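Local coordinates for protein putative 4-Hydroxy-2-oxoglutarate aldolase / 2-dehydro-3-deoxyphosphogluconate aldolase (Yersinia enterocolitica, PDB 3LM7) that is a putative aldolase of the KDGP aldolase family, built on a TIM-barrel type fold of parallel strands and surrounding helices, at residues V19-K24 against R58-L63. Numbering follows the deposited sequence.
Sequences VLAGSK and REYAAL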
loop_
_atom_site.group_PDB
_atom_site.type_symbol
_atom_site.label_atom_id
_atom_site.label_comp_id
_atom_site.label_asym_id
_atom_site.label_seq_id
_atom_site.Cartn_x
_atom_site.Cartn_y
_atom_site.Cartn_z
ATOM N N VAL A 19 18.277 1.851 -10.972
ATOM C CA VAL A 19 19.707 2.099 -11.178
ATOM C C VAL A 19 19.849 2.237 -12.652
ATOM O O VAL A 19 18.956 1.836 -13.404
ATOM C CB VAL A 19 20.613 0.878 -10.596
ATOM C CG1 VAL A 19 20.291 0.594 -9.128
ATOM C CG2 VAL A 19 20.329 -0.421 -11.386
ATOM N N LEU A 20 20.947 2.813 -13.111
ATOM C CA LEU A 20 21.155 3.038 -14.537
ATOM C C LEU A 20 21.885 1.874 -15.203
ATOM O O LEU A 20 22.698 1.226 -14.579
ATOM C CB LEU A 20 22.021 4.302 -14.742
ATOM C CG LEU A 20 21.408 5.598 -14.214
ATOM C CD1 LEU A 20 22.359 6.776 -14.473
ATOM C CD2 LEU A 20 19.930 5.865 -14.756
ATOM N N ALA A 21 21.639 1.662 -16.485
ATOM C CA ALA A 21 22.424 0.676 -17.242
ATOM C C ALA A 21 23.466 1.393 -18.067
ATOM O O ALA A 21 23.176 2.411 -18.677
ATOM C CB ALA A 21 21.508 -0.189 -18.149
ATOM N N GLY A 22 24.673 0.852 -18.140
ATOM C CA GLY A 22 25.663 1.477 -19.032
ATOM C C GLY A 22 25.693 0.805 -20.405
ATOM O O GLY A 22 26.398 1.286 -21.311
ATOM N N SER A 23 24.965 -0.289 -20.563
ATOM C CA SER A 23 24.958 -1.042 -21.840
ATOM C C SER A 23 23.837 -2.077 -21.769
ATOM O O SER A 23 23.295 -2.323 -20.685
ATOM C CB SER A 23 26.300 -1.790 -22.022
ATOM O OG SER A 23 26.418 -2.895 -21.131
ATOM N N LYS A 24 23.496 -2.720 -22.888
ATOM C CA LYS A 24 22.484 -3.803 -22.820
ATOM C C LYS A 24 22.911 -4.998 -21.985
ATOM O O LYS A 24 22.110 -5.548 -21.204
ATOM C CB LYS A 24 22.114 -4.251 -24.256
ATOM C CG LYS A 24 21.211 -3.232 -24.938
ATOM C CD LYS A 24 21.139 -3.515 -26.437
ATOM C CE LYS A 24 20.372 -2.437 -27.136
ATOM N NZ LYS A 24 21.152 -1.271 -27.446
ATOM N N ARG A 58 13.071 -0.221 -26.582
ATOM C CA ARG A 58 12.371 -1.485 -26.811
ATOM C C ARG A 58 13.340 -2.674 -26.784
ATOM O O ARG A 58 13.029 -3.734 -26.241
ATOM C CB ARG A 58 11.613 -1.434 -28.144
ATOM C CG ARG A 58 10.256 -0.834 -27.932
ATOM C CD ARG A 58 9.616 -0.563 -29.283
ATOM N NE ARG A 58 8.317 0.081 -29.181
ATOM C CZ ARG A 58 7.728 0.663 -30.235
ATOM N NH1 ARG A 58 8.331 0.644 -31.442
ATOM N NH2 ARG A 58 6.520 1.199 -30.119
ATOM N N GLU A 59 14.541 -2.497 -27.322
ATOM C CA GLU A 59 15.513 -3.584 -27.222
ATOM C C GLU A 59 15.905 -3.876 -25.743
ATOM O O GLU A 59 15.994 -5.039 -25.342
ATOM C CB GLU A 59 16.761 -3.263 -28.083
ATOM C CG GLU A 59 16.490 -3.108 -29.556
ATOM C CD GLU A 59 17.779 -2.807 -30.380
ATOM O OE1 GLU A 59 18.859 -3.292 -30.011
ATOM O OE2 GLU A 59 17.666 -2.092 -31.384
ATOM N N TYR A 60 16.172 -2.838 -24.929
ATOM C CA TYR A 60 16.430 -3.050 -23.505
ATOM C C TYR A 60 15.255 -3.728 -22.834
ATOM O O TYR A 60 15.448 -4.630 -22.008
ATOM C CB TYR A 60 16.638 -1.676 -22.785
ATOM C CG TYR A 60 18.025 -1.119 -22.823
ATOM C CD1 TYR A 60 18.403 -0.210 -23.806
ATOM C CD2 TYR A 60 18.970 -1.496 -21.888
ATOM C CE1 TYR A 60 19.689 0.305 -23.857
ATOM C CE2 TYR A 60 20.304 -0.924 -21.921
ATOM C CZ TYR A 60 20.597 -0.018 -22.882
ATOM O OH TYR A 60 21.825 0.551 -22.958
ATOM N N ALA A 61 14.040 -3.269 -23.124
ATOM C CA ALA A 61 12.860 -3.801 -22.439
ATOM C C ALA A 61 12.705 -5.290 -22.642
ATOM O O ALA A 61 12.301 -6.001 -21.749
ATOM C CB ALA A 61 11.577 -3.058 -22.948
ATOM N N ALA A 62 12.998 -5.736 -23.870
ATOM C CA ALA A 62 12.911 -7.139 -24.245
ATOM C C ALA A 62 13.888 -7.961 -23.428
ATOM O O ALA A 62 13.593 -9.093 -23.085
ATOM C CB ALA A 62 13.225 -7.274 -25.746
ATOM N N LEU A 63 15.036 -7.398 -23.059
ATOM C CA LEU A 63 16.021 -8.178 -22.282
ATOM C C LEU A 63 15.584 -8.364 -20.834
ATOM O O LEU A 63 16.014 -9.320 -20.154
ATOM C CB LEU A 63 17.375 -7.437 -22.252
ATOM C CG LEU A 63 17.951 -7.255 -23.639
ATOM C CD1 LEU A 63 19.205 -6.371 -23.581
ATOM C CD2 LEU A 63 18.324 -8.694 -24.099
HETATM O O HOH W 1 23.037 2.801 -21.721
HETATM O O HOH W 2 22.887 0.532 -25.397
#
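The Lys-24 side chain crosses that of Tyr-60 at about a right angle, with CG over the centre of one ring face, 3.9 Å from the centroid, in a CH-pi contact. The lysine chain runs on past the ring toward Glu-59, where Lys-24 CE comes 3.4 Å from Glu-59 OE1; a bend at chi4 (83°) swings NZ away from that oxygen, leaving CE the nearer atom. NZ pairs chiefly with Asp-56 OD1 in a salt bridge, and the one from Lys-24 NZ to Glu-59 OE1 is long, at 4.0 Å. Nearer the backbone, Lys-24 CB rests 3.7 Å from Leu-63 CD1. Ser-23 O lies at the edge of the tyrosine ring. Ala-21 CB meets Tyr-60 CE2 obliquely, at 4.0 Å. Two waters meet the phenol: one, 2.8 Å from Tyr-60 OH, donates to Ala-21 O in the loop, and the other, 2.7 Å from Tyr-60 OH, weakly accepts from Lys-24 NZ. Just before Lys-24, Ser-23 is the N-cap of helix 24-33, its OG accepting from the backbone N of Asn-26. The contact thus joins the loop after strand 17-20 and the start of helix 24-33 to the C-terminal end of helix 50-63, with Tyr-60 also packing on Ala-27 and on Val-42 of strand 38-43.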